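Neural cell adhesion molecule 1 (Homo sapiens, PDB 2HAZ) probably mediates adhesion between neural cells and carries, in the first fibronectin type III repeat modelled here, a helix critical for polysialylation of its N-glycans. Local coordinates at residues 15-19 with 98-104; 35-40 with 84-89. The contacts are given in a common frame with arbitrary orientation. Residue numbers count along the deposited sequence, not the author numbering.

Interaction 1 (15-19 with 98-104); sequences VEPYS and SEFKTQP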
ATOM      1  N   VAL A  15      -9.462  -2.334   3.989  1.00 17.41           N
ATOM      2  CA  VAL A  15      -8.456  -3.115   4.682  1.00 16.72           C
ATOM      3  C   VAL A  15      -9.152  -4.114   5.606  1.00 17.33           C
ATOM      4  O   VAL A  15     -10.013  -3.733   6.412  1.00 17.59           O
ATOM      5  CB  VAL A  15      -7.541  -2.210   5.512  1.00 16.11           C
ATOM      6  CG1 VAL A  15      -6.459  -3.043   6.193  1.00 15.07           C
ATOM      7  CG2 VAL A  15      -6.952  -1.086   4.637  1.00 14.24           C
ATOM      8  N   GLU A  16      -8.821  -5.388   5.464  1.00 17.82           N
ATOM      9  CA  GLU A  16      -9.392  -6.406   6.333  1.00 18.02           C
ATOM     10  C   GLU A  16      -8.328  -6.774   7.348  1.00 17.46           C
ATOM     11  O   GLU A  16      -7.376  -7.491   7.027  1.00 16.86           O
ATOM     12  CB  GLU A  16      -9.865  -7.636   5.552  1.00 18.20           C
ATOM     13  CG  GLU A  16     -10.796  -7.323   4.391  1.00 22.34           C
ATOM     14  CD  GLU A  16     -10.632  -8.292   3.230  1.00 28.09           C
ATOM     15  OE1 GLU A  16      -9.938  -7.925   2.252  1.00 30.56           O
ATOM     16  OE2 GLU A  16     -11.173  -9.431   3.290  1.00 30.03           O
ATOM     17  N   PRO A  17      -8.460  -6.245   8.572  1.00 16.79           N
ATOM     18  CA  PRO A  17      -7.481  -6.542   9.594  1.00 17.30           C
ATOM     19  C   PRO A  17      -7.780  -7.796  10.406  1.00 17.55           C
ATOM     20  O   PRO A  17      -8.945  -8.142  10.652  1.00 17.65           O
ATOM     21  CB  PRO A  17      -7.536  -5.299  10.491  1.00 17.26           C
ATOM     22  CG  PRO A  17      -8.978  -4.861  10.401  1.00 16.41           C
ATOM     23  CD  PRO A  17      -9.489  -5.295   9.048  1.00 17.09           C
ATOM     24  N   TYR A  18      -6.708  -8.457  10.809  1.00 17.61           N
ATOM     25  CA  TYR A  18      -6.766  -9.474  11.836  1.00 18.74           C
ATOM     26  C   TYR A  18      -6.020  -8.956  13.071  1.00 18.83           C
ATOM     27  O   TYR A  18      -6.122  -7.760  13.399  1.00 18.96           O
ATOM     28  CB  TYR A  18      -6.231 -10.803  11.276  1.00 19.01           C
ATOM     29  CG  TYR A  18      -7.078 -11.200  10.106  1.00 19.87           C
ATOM     30  CD1 TYR A  18      -8.326 -11.799  10.304  1.00 21.74           C
ATOM     31  CD2 TYR A  18      -6.695 -10.882   8.806  1.00 22.13           C
ATOM     32  CE1 TYR A  18      -9.148 -12.115   9.237  1.00 23.14           C
ATOM     33  CE2 TYR A  18      -7.510 -11.198   7.729  1.00 21.97           C
ATOM     34  CZ  TYR A  18      -8.730 -11.812   7.961  1.00 22.47           C
ATOM     35  OH  TYR A  18      -9.536 -12.138   6.911  1.00 23.05           O
ATOM     36  N   SER A  19      -5.252  -9.817  13.732  1.00 19.20           N
ATOM     37  CA  SER A  19      -4.606  -9.442  14.986  1.00 19.42           C
ATOM     38  C   SER A  19      -3.275  -8.750  14.797  1.00 19.15           C
ATOM     39  O   SER A  19      -3.037  -7.698  15.379  1.00 19.64           O
ATOM     40  CB  SER A  19      -4.472 -10.644  15.938  1.00 19.59           C
ATOM     41  OG  SER A  19      -5.744 -10.956  16.467  1.00 22.00           O
ATOM     42  N   SER A  98      -5.552   5.209   4.342  1.00 15.69           N
ATOM     43  CA  SER A  98      -6.733   4.511   4.850  1.00 16.44           C
ATOM     44  C   SER A  98      -6.461   4.060   6.272  1.00 16.69           C
ATOM     45  O   SER A  98      -5.402   3.504   6.556  1.00 16.34           O
ATOM     46  CB  SER A  98      -7.048   3.290   3.993  1.00 16.30           C
ATOM     47  OG  SER A  98      -8.202   2.605   4.483  1.00 18.58           O
ATOM     48  N   GLU A  99      -7.416   4.291   7.165  1.00 16.97           N
ATOM     49  CA  GLU A  99      -7.205   3.988   8.564  1.00 17.33           C
ATOM     50  C   GLU A  99      -7.974   2.707   8.919  1.00 17.10           C
ATOM     51  O   GLU A  99      -9.122   2.531   8.500  1.00 17.97           O
ATOM     52  CB  GLU A  99      -7.629   5.185   9.431  1.00 17.63           C
ATOM     53  CG  GLU A  99      -6.629   6.381   9.479  1.00 21.23           C
ATOM     54  CD  GLU A  99      -6.748   7.402   8.307  1.00 25.59           C
ATOM     55  OE1 GLU A  99      -7.789   8.103   8.181  1.00 25.52           O
ATOM     56  OE2 GLU A  99      -5.775   7.543   7.526  1.00 25.55           O
ATOM     57  N   PHE A 100      -7.330   1.802   9.652  1.00 15.17           N
ATOM     58  CA  PHE A 100      -7.984   0.592  10.151  1.00 13.94           C
ATOM     59  C   PHE A 100      -7.525   0.288  11.587  1.00 13.79           C
ATOM     60  O   PHE A 100      -6.592   0.926  12.098  1.00 12.81           O
ATOM     61  CB  PHE A 100      -7.685  -0.605   9.241  1.00 13.37           C
ATOM     62  CG  PHE A 100      -6.225  -0.985   9.209  1.00 13.03           C
ATOM     63  CD1 PHE A 100      -5.717  -1.961  10.074  1.00 11.52           C
ATOM     64  CD2 PHE A 100      -5.349  -0.357   8.318  1.00 10.51           C
ATOM     65  CE1 PHE A 100      -4.348  -2.295  10.048  1.00 12.49           C
ATOM     66  CE2 PHE A 100      -4.002  -0.684   8.283  1.00 10.30           C
ATOM     67  CZ  PHE A 100      -3.495  -1.643   9.153  1.00  9.24           C
ATOM     68  N   LYS A 101      -8.172  -0.696  12.217  1.00 13.70           N
ATOM     69  CA  LYS A 101      -7.801  -1.143  13.570  1.00 13.62           C
ATOM     70  C   LYS A 101      -7.639  -2.662  13.617  1.00 13.86           C
ATOM     71  O   LYS A 101      -8.503  -3.412  13.145  1.00 13.66           O
ATOM     72  CB  LYS A 101      -8.849  -0.685  14.601  1.00 14.31           C
ATOM     73  CG  LYS A 101      -8.336  -0.720  16.049  1.00 12.69           C
ATOM     74  CD  LYS A 101      -9.412  -0.194  17.014  1.00 14.15           C
ATOM     75  CE  LYS A 101      -8.793   0.080  18.372  1.00 15.37           C
ATOM     76  NZ  LYS A 101      -9.799   0.212  19.462  1.00 19.04           N
ATOM     77  N   THR A 102      -6.524  -3.117  14.184  1.00 13.46           N
ATOM     78  CA  THR A 102      -6.306  -4.547  14.339  1.00 14.17           C
ATOM     79  C   THR A 102      -7.250  -5.053  15.424  1.00 14.76           C
ATOM     80  O   THR A 102      -7.531  -4.345  16.394  1.00 15.24           O
ATOM     81  CB  THR A 102      -4.820  -4.887  14.685  1.00 12.79           C
ATOM     82  OG1 THR A 102      -4.338  -4.008  15.711  1.00 13.37           O
ATOM     83  CG2 THR A 102      -3.914  -4.746  13.450  1.00 13.66           C
ATOM     84  N   GLN A 103      -7.757  -6.264  15.232  1.00 16.28           N
ATOM     85  CA  GLN A 103      -8.623  -6.922  16.199  1.00 17.09           C
ATOM     86  C   GLN A 103      -7.899  -7.276  17.498  1.00 18.02           C
ATOM     87  O   GLN A 103      -6.677  -7.438  17.504  1.00 17.79           O
ATOM     88  CB  GLN A 103      -9.213  -8.195  15.587  1.00 17.08           C
ATOM     89  CG  GLN A 103     -10.025  -7.926  14.332  1.00 17.25           C
ATOM     90  CD  GLN A 103     -10.801  -9.151  13.897  1.00 19.25           C
ATOM     91  OE1 GLN A 103     -11.584  -9.708  14.675  1.00 19.77           O
ATOM     92  NE2 GLN A 103     -10.592  -9.582  12.656  1.00 19.28           N
ATOM     93  N   PRO A 104      -8.661  -7.387  18.606  1.00 19.15           N
ATOM     94  CA  PRO A 104      -8.158  -7.932  19.857  1.00 20.37           C
ATOM     95  C   PRO A 104      -7.779  -9.397  19.695  1.00 21.79           C
ATOM     96  O   PRO A 104      -8.436 -10.130  18.940  1.00 21.48           O
ATOM     97  CB  PRO A 104      -9.358  -7.799  20.818  1.00 20.11           C
ATOM     98  CG  PRO A 104     -10.530  -7.622  19.984  1.00 20.15           C
ATOM     99  CD  PRO A 104     -10.065  -6.951  18.717  1.00 19.22           C
TER
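Q103, P17 and V15 bury the largest areas (73, 71 and 69 Å²) in this contact, which closes one edge of the fibronectin type III β-sandwich. Strand 15-17 and strand 98-101 belong to different sheets. They run nearly parallel, 18° apart, with axes 7.3 Å from each other at closest approach, so they meet through side chains rather than as ladder partners. V15 points at the other strand and lays its CG1 over one face of the F100 ring, a CH-pi contact 3.8 Å from the ring centroid and 21° off the normal; its CG2 also reaches S98 OG at 3.9 Å. P17, two residues on and pointing the same way, adds an apolar contact, P17 CB to F100 CD1 at 3.8 Å, while P17 CG sits 3.1 Å from K101 O. Past the strand ends the backbones draw together, the CA-CA distance falling from 6.6 Å at V15-F100 to 4.9 Å at S19-Q103, and hydrogen bonding takes over. Q103 bonds twice: its backbone N donates to Y18 O (2.9 Å), and its side-chain NE2 turns back to P17 O (3.0 Å, nearly straight at 170°). The apolar sandwich edge is finished by a polar tie from Q103 to the end of strand 15-17 and to Y18. T102 brings its CB to 3.4 Å from S19 O, but its OG1 bonds to K74 and T77. On the flanks, E16 pairs by backbone with Q23 of strand 22-27, S98 and F100 pair with V81 and Y79 of strand 78-87, and F100 also packs on A22 and L73, between the two sheets.

Interaction 2 (35-40 with 84-89); sequences VPILKY and AALNGK
A classic β bulge, L38 and K39 both facing L86, joins 35-40 to strand 84-87 in the four-stranded sheet of this fibronectin type III sandwich. Antiparallel pairs are K39-L86 (hydrogen-bonded, CA-CA 5.1 Å) and Y40-A85 (non-hydrogen-bonded, 4.6 Å). V35-I37 are extended (phi/psi -127/152, -61/142, -64/130); L38 breaks the run at -105/-41.

L38 N donates to L86 O (2.7 Å), K39 N weakly to the same O (3.4 Å), and L86 N to K39 O (2.8 Å). Y40 CA makes a CA-H...O contact to A84 O (3.4 Å).

I37 CG2 (chi1 m, chi2 m) and Y40 CE1 (chi1 m) each lie 3.8 Å from A85 CB. L38 CD1 packs 3.8 Å from N87 C and G88 N. L86 is chi1 t, chi2 p.

Side chain and water tie the 35-36 backbone to the 87-89 turn. N87 (chi1 p) sends ND2 to V35 O (3.1 Å); its OD1 accepts from K89 N (3.0 Å), an Asx turn. One water donates to P36 O and accepts from G88 N, both at 2.8 Å.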
ATOM      1  N   VAL A  35       5.453   3.958 -18.523  1.00 24.87           N
ATOM      2  CA  VAL A  35       6.170   2.678 -18.415  1.00 24.02           C
ATOM      3  C   VAL A  35       5.563   1.844 -17.273  1.00 23.83           C
ATOM      4  O   VAL A  35       5.029   2.423 -16.323  1.00 23.48           O
ATOM      5  CB  VAL A  35       7.709   2.864 -18.200  1.00 24.08           C
ATOM      6  CG1 VAL A  35       8.377   3.422 -19.461  1.00 23.00           C
ATOM      7  CG2 VAL A  35       8.004   3.739 -16.989  1.00 23.39           C
ATOM      8  N   PRO A  36       5.642   0.494 -17.371  1.00 23.35           N
ATOM      9  CA  PRO A  36       4.956  -0.502 -16.516  1.00 23.20           C
ATOM     10  C   PRO A  36       5.269  -0.487 -15.011  1.00 22.11           C
ATOM     11  O   PRO A  36       6.415  -0.320 -14.614  1.00 22.78           O
ATOM     12  CB  PRO A  36       5.440  -1.846 -17.095  1.00 23.34           C
ATOM     13  CG  PRO A  36       6.734  -1.507 -17.794  1.00 23.84           C
ATOM     14  CD  PRO A  36       6.456  -0.171 -18.405  1.00 23.39           C
ATOM     15  N   ILE A  37       4.249  -0.736 -14.194  1.00 21.47           N
ATOM     16  CA  ILE A  37       4.442  -0.914 -12.743  1.00 20.61           C
ATOM     17  C   ILE A  37       5.297  -2.137 -12.414  1.00 19.49           C
ATOM     18  O   ILE A  37       5.032  -3.246 -12.893  1.00 20.68           O
ATOM     19  CB  ILE A  37       3.092  -1.016 -11.983  1.00 20.50           C
ATOM     20  CG1 ILE A  37       2.119   0.080 -12.432  1.00 21.43           C
ATOM     21  CG2 ILE A  37       3.326  -1.029 -10.470  1.00 19.55           C
ATOM     22  CD1 ILE A  37       2.659   1.477 -12.396  1.00 20.57           C
ATOM     23  N   LEU A  38       6.305  -1.936 -11.574  1.00 18.46           N
ATOM     24  CA  LEU A  38       7.281  -2.972 -11.234  1.00 17.19           C
ATOM     25  C   LEU A  38       7.075  -3.576  -9.841  1.00 17.00           C
ATOM     26  O   LEU A  38       7.246  -4.777  -9.633  1.00 15.41           O
ATOM     27  CB  LEU A  38       8.694  -2.402 -11.304  1.00 17.73           C
ATOM     28  CG  LEU A  38       9.262  -1.744 -12.565  1.00 18.16           C
ATOM     29  CD1 LEU A  38      10.680  -1.277 -12.289  1.00 19.76           C
ATOM     30  CD2 LEU A  38       9.230  -2.722 -13.705  1.00 20.75           C
ATOM     31  N   LYS A  39       6.761  -2.710  -8.883  1.00 15.87           N
ATOM     32  CA  LYS A  39       6.559  -3.102  -7.492  1.00 15.06           C
ATOM     33  C   LYS A  39       5.551  -2.161  -6.878  1.00 14.01           C
ATOM     34  O   LYS A  39       5.299  -1.073  -7.409  1.00 13.36           O
ATOM     35  CB  LYS A  39       7.864  -2.979  -6.691  1.00 15.10           C
ATOM     36  CG  LYS A  39       8.933  -4.000  -7.010  1.00 16.64           C
ATOM     37  CD  LYS A  39      10.045  -3.932  -5.972  1.00 19.67           C
ATOM     38  CE  LYS A  39      11.227  -4.854  -6.302  1.00 21.77           C
ATOM     39  NZ  LYS A  39      10.825  -6.242  -6.672  1.00 21.85           N
ATOM     40  N   TYR A  40       4.989  -2.583  -5.748  1.00 13.34           N
ATOM     41  CA  TYR A  40       4.262  -1.677  -4.866  1.00 13.52           C
ATOM     42  C   TYR A  40       4.986  -1.479  -3.550  1.00 12.85           C
ATOM     43  O   TYR A  40       5.658  -2.381  -3.042  1.00 12.76           O
ATOM     44  CB  TYR A  40       2.827  -2.151  -4.622  1.00 14.15           C
ATOM     45  CG  TYR A  40       1.945  -2.017  -5.844  1.00 14.69           C
ATOM     46  CD1 TYR A  40       1.239  -0.845  -6.100  1.00 15.59           C
ATOM     47  CD2 TYR A  40       1.824  -3.071  -6.742  1.00 15.38           C
ATOM     48  CE1 TYR A  40       0.432  -0.724  -7.244  1.00 15.89           C
ATOM     49  CE2 TYR A  40       1.020  -2.963  -7.885  1.00 16.81           C
ATOM     50  CZ  TYR A  40       0.329  -1.793  -8.119  1.00 16.19           C
ATOM     51  OH  TYR A  40      -0.455  -1.699  -9.237  1.00 18.58           O
ATOM     52  N   ALA A  84       2.036   3.125  -2.836  1.00 13.29           N
ATOM     53  CA  ALA A  84       2.619   3.755  -4.025  1.00 13.99           C
ATOM     54  C   ALA A  84       3.100   2.665  -4.974  1.00 13.59           C
ATOM     55  O   ALA A  84       3.526   1.594  -4.531  1.00 14.69           O
ATOM     56  CB  ALA A  84       3.767   4.654  -3.634  1.00 13.39           C
ATOM     57  N   ALA A  85       2.986   2.943  -6.275  1.00 13.98           N
ATOM     58  CA  ALA A  85       3.514   2.103  -7.340  1.00 13.28           C
ATOM     59  C   ALA A  85       4.892   2.586  -7.741  1.00 13.19           C
ATOM     60  O   ALA A  85       5.154   3.803  -7.814  1.00 13.36           O
ATOM     61  CB  ALA A  85       2.603   2.130  -8.563  1.00 12.68           C
ATOM     62  N   LEU A  86       5.763   1.625  -7.995  1.00 12.65           N
ATOM     63  CA  LEU A  86       7.091   1.891  -8.523  1.00 12.75           C
ATOM     64  C   LEU A  86       7.133   1.503  -9.996  1.00 13.11           C
ATOM     65  O   LEU A  86       6.762   0.370 -10.342  1.00 13.59           O
ATOM     66  CB  LEU A  86       8.135   1.061  -7.770  1.00 13.04           C
ATOM     67  CG  LEU A  86       9.612   1.255  -8.124  1.00 11.52           C
ATOM     68  CD1 LEU A  86      10.181   2.531  -7.499  1.00 12.92           C
ATOM     69  CD2 LEU A  86      10.384   0.065  -7.645  1.00 11.73           C
ATOM     70  N   ASN A  87       7.563   2.430 -10.860  1.00 12.98           N
ATOM     71  CA  ASN A  87       7.993   2.026 -12.214  1.00 13.09           C
ATOM     72  C   ASN A  87       9.476   2.321 -12.465  1.00 13.67           C
ATOM     73  O   ASN A  87      10.209   2.678 -11.533  1.00 12.68           O
ATOM     74  CB  ASN A  87       7.077   2.571 -13.342  1.00 12.78           C
ATOM     75  CG  ASN A  87       7.172   4.076 -13.546  1.00 12.82           C
ATOM     76  OD1 ASN A  87       7.996   4.791 -12.939  1.00 12.14           O
ATOM     77  ND2 ASN A  87       6.286   4.580 -14.405  1.00 12.12           N
ATOM     78  N   GLY A  88       9.904   2.170 -13.721  1.00 13.47           N
ATOM     79  CA  GLY A  88      11.282   2.414 -14.134  1.00 14.28           C
ATOM     80  C   GLY A  88      11.814   3.808 -13.825  1.00 14.76           C
ATOM     81  O   GLY A  88      13.029   3.979 -13.704  1.00 15.47           O
ATOM     82  N   LYS A  89      10.912   4.783 -13.687  1.00 14.85           N
ATOM     83  CA  LYS A  89      11.261   6.178 -13.394  1.00 15.64           C
ATOM     84  C   LYS A  89      11.433   6.421 -11.897  1.00 15.48           C
ATOM     85  O   LYS A  89      12.106   7.356 -11.492  1.00 16.08           O
ATOM     86  CB  LYS A  89      10.202   7.152 -13.956  1.00 15.51           C
ATOM     87  CG  LYS A  89       9.822   6.968 -15.451  1.00 18.50           C
ATOM     88  CD  LYS A  89      11.028   6.953 -16.367  1.00 20.46           C
ATOM     89  CE  LYS A  89      11.540   8.361 -16.599  1.00 20.92           C
ATOM     90  NZ  LYS A  89      12.703   8.371 -17.551  1.00 20.95           N
TER
HETATM   91  O   HOH W   1       8.768   0.613 -15.743  1.00 22.93           O

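How the interactions relate
The two interactions finish the same sandwich on opposite sides of its centre, their centres 27 Å apart and their nearest atoms about 11 Å apart. Strands 78-87 and 90-101 connect them: they follow one another in the chain and are neighbours in the four-stranded sheet, so strand residues 84-87 and 98-101 belong to one antiparallel pair, interrupted in strand 90-101 by a bulge or short loop. Interaction 2 lies within that sheet; interaction 1 bridges it to the three-stranded one. Along the chain, interaction 2 is nested inside the loop closed by interaction 1. The sodium ion, bound by D13 and D27, is about 12 Å from the side chains of both S98 and Y40.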